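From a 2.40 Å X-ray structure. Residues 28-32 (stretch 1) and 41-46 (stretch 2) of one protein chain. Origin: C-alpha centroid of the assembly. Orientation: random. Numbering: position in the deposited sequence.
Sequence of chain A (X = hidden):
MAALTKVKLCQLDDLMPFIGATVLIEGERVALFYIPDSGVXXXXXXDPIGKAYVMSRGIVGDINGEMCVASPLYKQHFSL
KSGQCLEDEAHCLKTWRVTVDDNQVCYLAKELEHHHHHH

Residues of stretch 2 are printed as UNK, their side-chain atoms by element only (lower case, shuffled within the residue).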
# COMPACT_ATOMS: atom_id res chain seq x y z
N GLU A 28 8.38 1.83 10.01
CA GLU A 28 7.19 2.54 9.57
C GLU A 28 6.02 1.60 9.29
O GLU A 28 6.21 0.50 8.79
CB GLU A 28 7.52 3.36 8.33
CG GLU A 28 8.57 4.43 8.58
CD GLU A 28 8.81 5.32 7.36
OE1 GLU A 28 7.81 5.87 6.82
OE2 GLU A 28 9.99 5.48 6.96
N ARG A 29 4.82 2.05 9.61
CA ARG A 29 3.61 1.26 9.39
C ARG A 29 3.28 1.22 7.92
O ARG A 29 3.00 2.26 7.34
CB ARG A 29 2.41 1.89 10.08
CG ARG A 29 1.41 0.86 10.54
CD ARG A 29 1.73 0.54 11.95
NE ARG A 29 2.97 1.18 12.30
CZ ARG A 29 3.37 1.34 13.54
NH1 ARG A 29 2.60 0.90 14.53
NH2 ARG A 29 4.53 1.93 13.79
N VAL A 30 3.27 0.03 7.33
CA VAL A 30 2.97 -0.11 5.91
C VAL A 30 1.76 -1.01 5.63
O VAL A 30 1.50 -1.97 6.35
CB VAL A 30 4.20 -0.68 5.16
CG1 VAL A 30 3.93 -0.71 3.67
CG2 VAL A 30 5.42 0.15 5.47
N ALA A 31 1.03 -0.67 4.58
CA ALA A 31 -0.14 -1.45 4.19
C ALA A 31 0.14 -2.09 2.83
O ALA A 31 0.44 -1.39 1.87
CB ALA A 31 -1.38 -0.54 4.09
N LEU A 32 0.07 -3.42 2.76
CA LEU A 32 0.32 -4.12 1.51
C LEU A 32 -1.00 -4.45 0.84
O LEU A 32 -1.95 -4.87 1.49
CB LEU A 32 1.10 -5.41 1.74
CG LEU A 32 2.50 -5.24 2.32
CD1 LEU A 32 3.28 -6.52 2.08
CD2 LEU A 32 3.21 -4.06 1.67
N UNK A 41 1.21 -3.52 -4.09
CA UNK A 41 1.47 -2.11 -3.77
C UNK A 41 1.53 -1.85 -2.26
O UNK A 41 0.73 -2.39 -1.49
c UNK A 41 -0.16 -2.34 -6.59
c UNK A 41 0.40 -1.22 -4.41
c UNK A 41 1.10 -0.33 -8.05
c UNK A 41 0.52 -1.41 -8.72
c UNK A 41 1.04 -0.27 -6.66
o UNK A 41 0.60 -1.49 -10.11
c UNK A 41 0.41 -1.27 -5.91
c UNK A 41 -0.11 -2.42 -7.99
N UNK A 42 2.47 -1.01 -1.84
CA UNK A 42 2.65 -0.69 -0.43
C UNK A 42 2.42 0.79 -0.21
O UNK A 42 2.91 1.60 -0.99
c UNK A 42 4.06 -1.04 -0.01
N UNK A 43 1.68 1.15 0.84
CA UNK A 43 1.43 2.56 1.15
C UNK A 43 1.44 2.70 2.67
O UNK A 43 1.25 1.71 3.37
c UNK A 43 0.02 3.03 -0.88
c UNK A 43 0.05 3.02 0.64
c UNK A 43 -1.05 2.11 1.18
N UNK A 44 1.68 3.90 3.19
CA UNK A 44 1.68 4.08 4.64
C UNK A 44 0.30 3.70 5.17
O UNK A 44 -0.72 4.05 4.57
n UNK A 44 0.47 8.50 6.04
c UNK A 44 1.95 5.52 5.02
c UNK A 44 0.80 6.45 4.80
o UNK A 44 2.12 8.41 4.50
c UNK A 44 1.18 7.87 5.10
N UNK A 45 0.28 2.98 6.29
CA UNK A 45 -0.96 2.53 6.88
C UNK A 45 -1.63 3.64 7.64
O UNK A 45 -2.84 3.63 7.77
o UNK A 45 -2.89 0.44 7.40
c UNK A 45 -0.72 1.35 7.82
o UNK A 45 -2.17 0.44 9.47
c UNK A 45 -2.02 0.70 8.26
N UNK A 46 -0.84 4.59 8.12
CA UNK A 46 -1.41 5.72 8.85
C UNK A 46 -2.15 6.68 7.89
O UNK A 46 -1.60 7.13 6.89
n UNK A 46 -0.98 9.87 10.83
c UNK A 46 -2.05 8.70 14.17
c UNK A 46 -1.78 9.64 13.20
c UNK A 46 -1.32 9.18 11.96
c UNK A 46 -1.14 7.80 11.68
c UNK A 46 -1.89 7.33 13.92
c UNK A 46 -1.43 6.87 12.69
c UNK A 46 -0.59 8.97 9.86
c UNK A 46 -0.28 6.44 9.60
c UNK A 46 -0.67 7.70 10.33

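Position 41 carries eight side-chain atoms: one carbon leading to a six-membered carbon ring, with a single oxygen on the ring atom farthest from the backbone. The CA-to-CB bond points away from stretch 1, and no side-chain atom comes within 6 Å of it. A phenol ring of this kind is tyrosine, Tyr 41. Its share in the contact is made by the backbone: its O lies 3.5 Å from CA of Leu 32, a CA-H...O contact.

Position 42 has one side-chain atom, a carbon, 3.6 Å from CD2 of Leu 32 and 3.7 Å from CG1 of Val 30. A lone CB means alanine. Ala 42 shares a face of the sheet with Leu 32, its partner in a non-hydrogen-bonded pair whose CA atoms are 4.6 Å apart. One methyl group thus touches two branched side chains. In the backbone, CA of Ala 42 lies 3.3 Å from O of Ala 31 in another CA-H...O contact.

Position 43 shows three carbons, the first carrying the other two, one of which packs 3.9 Å from CB of Ala 31. Branching directly at CB, with no oxygen, identifies valine. Val 43 faces Ala 31 in the hydrogen-bonded pair, both side chains on the same face, CG2 making that contact. The backbones bond in both directions: N of Ala 31 donates to O of Val 43 at 2.7 Å, and N of Val 43 donates to O of Ala 31 at 3.0 Å.

Position 44 holds five side-chain atoms, an unbranched run of three carbons whose last bears one oxygen and one nitrogen; of these, CB approaches stretch 1 most closely. That terminal amide, one methylene longer than asparagine's, makes it glutamine. Gln 44 pairs with Val 30, but the side chains diverge. Its NE2 instead donates to the backbone O of residue 46 at 2.6 Å, a bond within its own stretch.

Position 45 has two carbons, the second bearing two oxygens, and its CB lies 3.5 Å from CG of Arg 29. Such a short carboxylate is aspartate. The CA-to-CB bond of Asp 45 points toward stretch 1. Both touching atoms are methylene carbons, and the arginine's end leads away. The backbone N of Asp 45 donates to O of Arg 29 at 3.0 Å and a nearly straight 171°, extending the ladder beyond the strand, while OD1 is hydrogen-bonded elsewhere in the structure.

Position 46 bears ten side-chain atoms, one carbon and then fused five- and six-membered rings containing a single nitrogen, none touching stretch 1. Only tryptophan fits. The indole of Trp 46 leads away.

The contact works as an antiparallel ladder. Three backbone hydrogen bonds fix the register; four CA-H...O contacts accompany them, three on the same oxygens. Side chains then follow the alternation: Ala 31 and Val 43 pack on one face, Leu 32 and Ala 42 on the other, with Val 30 also reaching Ala 42. The design lesson is to let backbone set the alignment and pair small residues with branched ones.

Stretch 2 (41-46) YAVQDW
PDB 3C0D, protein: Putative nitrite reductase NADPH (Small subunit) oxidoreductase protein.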